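Local coordinates for protein DNA polymerase sliding clamp (Archaeoglobus fulgidus, PDB 1RWZ) that forms a ring-shaped homotrimer around DNA and probably serves as a moving platform that tethers the DNA polymerase and other proteins during replication, at residues Leu127-Ala135 and Leu181-Ala189. Numbering follows the deposited sequence.
Sequences LPAKIVMDA and LIEFNGGEA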
loop_
_atom_site.group_PDB
_atom_site.type_symbol
_atom_site.label_atom_id
_atom_site.label_comp_id
_atom_site.label_asym_id
_atom_site.label_seq_id
_atom_site.Cartn_x
_atom_site.Cartn_y
_atom_site.Cartn_z
ATOM N N LEU A 127 -30.492 24.989 -13.010
ATOM C CA LEU A 127 -30.267 23.759 -13.768
ATOM C C LEU A 127 -31.472 22.826 -13.822
ATOM O O LEU A 127 -32.079 22.508 -12.798
ATOM C CB LEU A 127 -29.048 23.030 -13.202
ATOM C CG LEU A 127 -27.797 23.913 -13.164
ATOM C CD1 LEU A 127 -26.612 23.123 -12.654
ATOM C CD2 LEU A 127 -27.507 24.450 -14.559
ATOM N N PRO A 128 -31.816 22.354 -15.032
ATOM C CA PRO A 128 -32.944 21.459 -15.304
ATOM C C PRO A 128 -32.830 19.990 -14.906
ATOM O O PRO A 128 -33.844 19.344 -14.657
ATOM C CB PRO A 128 -33.141 21.620 -16.807
ATOM C CG PRO A 128 -31.738 21.763 -17.293
ATOM C CD PRO A 128 -31.144 22.737 -16.289
ATOM N N ALA A 129 -31.614 19.458 -14.856
ATOM C CA ALA A 129 -31.430 18.049 -14.517
ATOM C C ALA A 129 -30.905 17.820 -13.107
ATOM O O ALA A 129 -29.960 18.477 -12.671
ATOM C CB ALA A 129 -30.494 17.395 -15.526
ATOM N N LYS A 130 -31.523 16.879 -12.402
ATOM C CA LYS A 130 -31.112 16.539 -11.044
ATOM C C LYS A 130 -30.962 15.027 -10.989
ATOM O O LYS A 130 -31.916 14.293 -11.253
ATOM C CB LYS A 130 -32.162 16.990 -10.028
ATOM C CG LYS A 130 -31.754 16.710 -8.589
ATOM C CD LYS A 130 -32.845 17.113 -7.612
ATOM C CE LYS A 130 -32.463 16.729 -6.191
ATOM N NZ LYS A 130 -33.552 17.068 -5.230
ATOM N N ILE A 131 -29.762 14.573 -10.644
ATOM C CA ILE A 131 -29.455 13.152 -10.587
ATOM C C ILE A 131 -28.871 12.800 -9.225
ATOM O O ILE A 131 -27.899 13.414 -8.794
ATOM C CB ILE A 131 -28.409 12.776 -11.676
ATOM C CG1 ILE A 131 -28.883 13.246 -13.055
ATOM C CG2 ILE A 131 -28.184 11.276 -11.691
ATOM C CD1 ILE A 131 -28.183 14.504 -13.548
ATOM N N VAL A 132 -29.464 11.818 -8.550
ATOM C CA VAL A 132 -28.968 11.393 -7.243
ATOM C C VAL A 132 -28.495 9.946 -7.361
ATOM O O VAL A 132 -29.237 9.073 -7.820
ATOM C CB VAL A 132 -30.061 11.502 -6.153
ATOM C CG1 VAL A 132 -29.485 11.101 -4.791
ATOM C CG2 VAL A 132 -30.585 12.930 -6.091
ATOM N N MET A 133 -27.250 9.705 -6.960
ATOM C CA MET A 133 -26.657 8.375 -7.054
ATOM C C MET A 133 -25.618 8.163 -5.967
ATOM O O MET A 133 -25.375 9.040 -5.139
ATOM C CB MET A 133 -25.986 8.204 -8.424
ATOM C CG MET A 133 -24.852 9.198 -8.678
ATOM S SD MET A 133 -24.160 9.098 -10.352
ATOM C CE MET A 133 -23.464 7.470 -10.300
ATOM N N ASP A 134 -25.010 6.982 -5.972
ATOM C CA ASP A 134 -23.969 6.665 -5.007
ATOM C C ASP A 134 -22.677 7.313 -5.497
ATOM O O ASP A 134 -22.322 7.174 -6.664
ATOM C CB ASP A 134 -23.768 5.157 -4.924
ATOM C CG ASP A 134 -22.706 4.775 -3.920
ATOM O OD1 ASP A 134 -23.021 4.717 -2.715
ATOM O OD2 ASP A 134 -21.551 4.550 -4.337
ATOM N N ALA A 135 -21.981 8.016 -4.609
ATOM C CA ALA A 135 -20.737 8.695 -4.969
ATOM C C ALA A 135 -19.647 7.720 -5.406
ATOM O O ALA A 135 -18.809 8.053 -6.247
ATOM C CB ALA A 135 -20.247 9.536 -3.799
ATOM N N LEU A 181 -31.212 4.809 -10.638
ATOM C CA LEU A 181 -30.789 5.951 -9.829
ATOM C C LEU A 181 -31.612 6.063 -8.553
ATOM O O LEU A 181 -32.731 5.558 -8.488
ATOM C CB LEU A 181 -30.930 7.237 -10.648
ATOM C CG LEU A 181 -30.025 7.310 -11.882
ATOM C CD1 LEU A 181 -30.508 8.404 -12.823
ATOM C CD2 LEU A 181 -28.589 7.562 -11.435
ATOM N N ILE A 182 -31.059 6.729 -7.543
ATOM C CA ILE A 182 -31.764 6.909 -6.275
ATOM C C ILE A 182 -32.915 7.894 -6.477
ATOM O O ILE A 182 -34.019 7.690 -5.973
ATOM C CB ILE A 182 -30.805 7.422 -5.177
ATOM C CG1 ILE A 182 -29.707 6.382 -4.932
ATOM C CG2 ILE A 182 -31.576 7.696 -3.888
ATOM C CD1 ILE A 182 -28.610 6.834 -3.978
ATOM N N GLU A 183 -32.642 8.963 -7.220
ATOM C CA GLU A 183 -33.637 9.982 -7.541
ATOM C C GLU A 183 -33.219 10.570 -8.886
ATOM O O GLU A 183 -32.029 10.737 -9.146
ATOM C CB GLU A 183 -33.674 11.079 -6.467
ATOM C CG GLU A 183 -34.655 12.205 -6.784
ATOM C CD GLU A 183 -34.729 13.270 -5.700
ATOM O OE1 GLU A 183 -35.299 14.348 -5.973
ATOM O OE2 GLU A 183 -34.226 13.034 -4.578
ATOM N N PHE A 184 -34.192 10.869 -9.741
ATOM C CA PHE A 184 -33.900 11.410 -11.065
ATOM C C PHE A 184 -35.129 12.140 -11.589
ATOM O O PHE A 184 -36.236 11.607 -11.535
ATOM C CB PHE A 184 -33.535 10.265 -12.008
ATOM C CG PHE A 184 -33.167 10.707 -13.395
ATOM C CD1 PHE A 184 -32.117 11.600 -13.600
ATOM C CD2 PHE A 184 -33.846 10.201 -14.499
ATOM C CE1 PHE A 184 -31.744 11.981 -14.892
ATOM C CE2 PHE A 184 -33.485 10.572 -15.792
ATOM C CZ PHE A 184 -32.430 11.466 -15.989
ATOM N N ASN A 185 -34.939 13.347 -12.114
ATOM C CA ASN A 185 -36.071 14.120 -12.610
ATOM C C ASN A 185 -36.232 14.109 -14.131
ATOM O O ASN A 185 -37.132 14.754 -14.667
ATOM C CB ASN A 185 -35.979 15.557 -12.083
ATOM C CG ASN A 185 -34.952 16.390 -12.820
ATOM O OD1 ASN A 185 -34.012 15.865 -13.412
ATOM N ND2 ASN A 185 -35.121 17.703 -12.772
ATOM N N GLY A 186 -35.366 13.370 -14.816
ATOM C CA GLY A 186 -35.446 13.268 -16.265
ATOM C C GLY A 186 -35.183 14.539 -17.055
ATOM O O GLY A 186 -35.520 14.612 -18.239
ATOM N N GLY A 187 -34.586 15.538 -16.413
ATOM C CA GLY A 187 -34.295 16.788 -17.092
ATOM C C GLY A 187 -33.328 16.605 -18.248
ATOM O O GLY A 187 -32.450 15.746 -18.202
ATOM N N GLU A 188 -33.485 17.415 -19.290
ATOM C CA GLU A 188 -32.610 17.326 -20.451
ATOM C C GLU A 188 -31.441 18.291 -20.301
ATOM O O GLU A 188 -31.638 19.492 -20.110
ATOM C CB GLU A 188 -33.389 17.643 -21.733
ATOM C CG GLU A 188 -34.514 16.657 -22.013
ATOM C CD GLU A 188 -35.173 16.883 -23.361
ATOM O OE1 GLU A 188 -35.630 18.017 -23.621
ATOM O OE2 GLU A 188 -35.235 15.924 -24.157
ATOM N N ALA A 189 -30.228 17.754 -20.384
ATOM C CA ALA A 189 -29.017 18.555 -20.250
ATOM C C ALA A 189 -27.815 17.825 -20.835
ATOM O O ALA A 189 -27.770 16.597 -20.861
ATOM C CB ALA A 189 -28.765 18.874 -18.782
#
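Ile131 packs between Phe184 and Leu181 on the buried face of an antiparallel strand pair. Ile131 CG1 meets the edge of the Phe184 ring, near the ring plane, 3.6 Å from Phe184 CE1. The other branch, Ile131 CG2, lies 3.7 Å from Leu181 CD2. Chi1 of -53° puts CG1 beside the backbone N, at the Phe184 edge, and CG2 beside the carbonyl carbon, at Leu181. Backbone N of Gly186 lies over the centre of one ring face of Phe184.

On the other face, Val132 CG2 rests 3.6 Å from Glu183 CB, and Val132 CG1 touches Ile182 CB. Ile182 and Glu183 both stand opposite Val132, a classic beta bulge. Val132 O receives Ile182 N and, weakly, Glu183 N; Val132 N donates to Glu183 O. Further along this face Lys130, fully extended, brings NZ to Glu183 OE1 at 3.3 Å, a salt bridge whose hydrogen bond is weak.

Asn185 N still donates to Lys130 O, but its side chain makes the next bonds. Asn185 ND2 donates to Pro128 O (2.8 Å). Asn185 OD1 accepts from Lys130 N (2.9 Å) and from Gly187 N, which closes an Asx turn. The two donors approach from opposite faces of the amide, both well off the carbonyl plane. These three bonds fix its rotation. Gly187 CA makes a CH...O contact with Pro128 O.

The pair lies in the C-terminal domain of the PCNA fold, whose helices line the ring's central hole. Strand 183-184 is an edge strand of its sheet within the chain; strand 129-134 separates it from strand 210-215. Asp134 caps helix 135-146 through OD2, which accepts from Glu137 N, while OD1 accepts from Gly208 N. Beneath the buried face, Met133 and Leu181 reach strand 170-176, and Phe184 touches Ser156 of strand 151-157.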